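Glucan-binding protein C, GbpC (Streptococcus mutans UA159, PDB 5UQZ) is a cell-wall-anchored adhesin that binds glucan and probably mediates both sucrose-dependent and sucrose-independent adherence of the bacterium. Local coordinates at residues A[199-204]-A[329-334]. Sequence-based numbering, arbitrary orientation.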
loop_
_atom_site.group_PDB
_atom_site.type_symbol
_atom_site.label_atom_id
_atom_site.label_comp_id
_atom_site.label_asym_id
_atom_site.label_seq_id
_atom_site.Cartn_x
_atom_site.Cartn_y
_atom_site.Cartn_z
ATOM N N MET A 199 7.626 11.315 -8.549
ATOM C CA MET A 199 8.574 11.339 -7.451
ATOM C C MET A 199 9.945 10.927 -7.943
ATOM O O MET A 199 10.089 10.153 -8.898
ATOM C CB MET A 199 8.138 10.523 -6.287
ATOM C CG MET A 199 7.501 9.304 -6.357
ATOM S SD MET A 199 6.741 8.873 -4.668
ATOM C CE MET A 199 8.224 8.693 -3.691
ATOM N N GLN A 200 10.955 11.392 -7.193
ATOM C CA GLN A 200 12.317 10.924 -7.415
ATOM C C GLN A 200 13.011 10.875 -6.071
ATOM O O GLN A 200 12.947 11.851 -5.305
ATOM C CB GLN A 200 13.084 11.821 -8.392
ATOM C CG GLN A 200 14.435 11.255 -8.700
ATOM C CD GLN A 200 15.215 12.068 -9.755
ATOM O OE1 GLN A 200 14.870 13.212 -10.057
ATOM N NE2 GLN A 200 16.271 11.475 -10.283
ATOM N N ILE A 201 13.687 9.759 -5.777
ATOM C CA ILE A 201 14.375 9.535 -4.498
ATOM C C ILE A 201 15.870 9.522 -4.731
ATOM O O ILE A 201 16.361 8.848 -5.648
ATOM C CB ILE A 201 13.939 8.177 -3.923
ATOM C CG1 ILE A 201 12.420 8.115 -3.706
ATOM C CG2 ILE A 201 14.698 7.923 -2.600
ATOM C CD1 ILE A 201 11.907 6.687 -3.406
ATOM N N ILE A 202 16.605 10.251 -3.887
ATOM C CA ILE A 202 18.061 10.242 -3.930
ATOM C C ILE A 202 18.549 9.866 -2.527
ATOM O O ILE A 202 18.111 10.452 -1.528
ATOM C CB ILE A 202 18.629 11.619 -4.336
ATOM C CG1 ILE A 202 18.178 12.003 -5.755
ATOM C CG2 ILE A 202 20.152 11.583 -4.277
ATOM C CD1 ILE A 202 18.572 13.385 -6.139
ATOM N N PHE A 203 19.436 8.871 -2.462
ATOM C CA PHE A 203 20.065 8.468 -1.212
ATOM C C PHE A 203 21.461 9.074 -1.145
ATOM O O PHE A 203 22.157 9.138 -2.149
ATOM C CB PHE A 203 20.177 6.938 -1.150
ATOM C CG PHE A 203 18.843 6.226 -1.269
ATOM C CD1 PHE A 203 17.951 6.202 -0.184
ATOM C CD2 PHE A 203 18.475 5.585 -2.442
ATOM C CE1 PHE A 203 16.752 5.522 -0.256
ATOM C CE2 PHE A 203 17.285 4.886 -2.504
ATOM C CZ PHE A 203 16.420 4.845 -1.435
ATOM N N TYR A 204 21.910 9.437 0.062
ATOM C CA TYR A 204 23.230 10.032 0.239
ATOM C C TYR A 204 24.056 9.177 1.197
ATOM O O TYR A 204 23.520 8.618 2.171
ATOM C CB TYR A 204 23.136 11.464 0.852
ATOM C CG TYR A 204 22.398 12.428 -0.021
ATOM C CD1 TYR A 204 21.011 12.453 -0.080
ATOM C CD2 TYR A 204 23.100 13.373 -0.774
ATOM C CE1 TYR A 204 20.342 13.356 -0.885
ATOM C CE2 TYR A 204 22.415 14.311 -1.559
ATOM C CZ TYR A 204 21.036 14.279 -1.605
ATOM O OH TYR A 204 20.330 15.194 -2.352
ATOM N N PHE A 329 0.647 6.005 -0.667
ATOM C CA PHE A 329 1.676 5.428 -1.518
ATOM C C PHE A 329 2.964 5.423 -0.734
ATOM O O PHE A 329 3.462 6.487 -0.360
ATOM C CB PHE A 329 1.864 6.259 -2.798
ATOM C CG PHE A 329 2.895 5.664 -3.691
ATOM C CD1 PHE A 329 2.565 4.628 -4.543
ATOM C CD2 PHE A 329 4.216 6.083 -3.622
ATOM C CE1 PHE A 329 3.561 4.011 -5.319
ATOM C CE2 PHE A 329 5.184 5.477 -4.404
ATOM C CZ PHE A 329 4.860 4.446 -5.253
ATOM N N ALA A 330 3.528 4.245 -0.548
ATOM C CA ALA A 330 4.806 4.106 0.105
ATOM C C ALA A 330 5.717 3.295 -0.794
ATOM O O ALA A 330 5.257 2.406 -1.529
ATOM C CB ALA A 330 4.711 3.477 1.493
ATOM N N THR A 331 6.997 3.615 -0.771
ATOM C CA THR A 331 7.961 2.714 -1.408
ATOM C C THR A 331 9.191 2.648 -0.522
ATOM O O THR A 331 9.619 3.637 0.067
ATOM C CB THR A 331 8.295 3.172 -2.874
ATOM O OG1 THR A 331 9.227 2.228 -3.443
ATOM C CG2 THR A 331 8.944 4.543 -2.883
ATOM N N ASN A 332 9.752 1.469 -0.408
ATOM C CA ASN A 332 10.817 1.169 0.551
ATOM C C ASN A 332 11.409 -0.171 0.104
ATOM O O ASN A 332 11.042 -0.699 -0.945
ATOM C CB ASN A 332 10.249 1.191 1.964
ATOM C CG ASN A 332 9.029 0.368 2.053
ATOM O OD1 ASN A 332 9.029 -0.825 1.635
ATOM N ND2 ASN A 332 7.943 0.974 2.497
ATOM N N SER A 333 12.301 -0.740 0.897
ATOM C CA SER A 333 12.938 -1.996 0.496
ATOM C C SER A 333 12.151 -3.221 0.880
ATOM O O SER A 333 12.580 -4.328 0.541
ATOM C CB SER A 333 14.344 -2.095 1.069
ATOM O OG SER A 333 14.332 -2.101 2.487
ATOM N N ALA A 334 10.993 -3.065 1.532
ATOM C CA ALA A 334 10.234 -4.230 2.005
ATOM C C ALA A 334 9.270 -4.713 0.929
ATOM O O ALA A 334 8.060 -4.459 0.942
ATOM C CB ALA A 334 9.523 -3.877 3.288
#
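M199 and I201, on one face of strand 194-204, meet F329 and T331 at the end of strand 325-329 and just beyond it, a small worked example of how side chains join a large antiparallel sheet to the edge strand of a four-stranded one and the loop that follows. The M199 sulfur makes a Met-aromatic contact, SD lying 3.7 Å from F329 CE2. Its approach is oblique, 63° off the ring normal, toward the CD2–CE2 side of the ring. The M199 chain leaves the backbone with CG wedged between N and the carbonyl carbon (chi1 39°), runs extended through chi2, then bends at chi3, which leaves CE 4.3 Å from T331 CG2, a looser contact. T331 CG2 also meets I201 CD1 tip to tip at 3.7 Å. T331 divides its two branches: with OG1 anti to the backbone N (chi1 -179°), CG2 goes to the hydrophobic interface while the hydroxyl hydrogen-bonds S221 O. F314 stacks with F329, and M220 touches both I201 and T331, so neighbouring strands close the same apolar layer. Across the interface the cohesion is therefore dispersive and sulfur-aromatic, with the buried T331 hydroxyl turned away to strand 219-222.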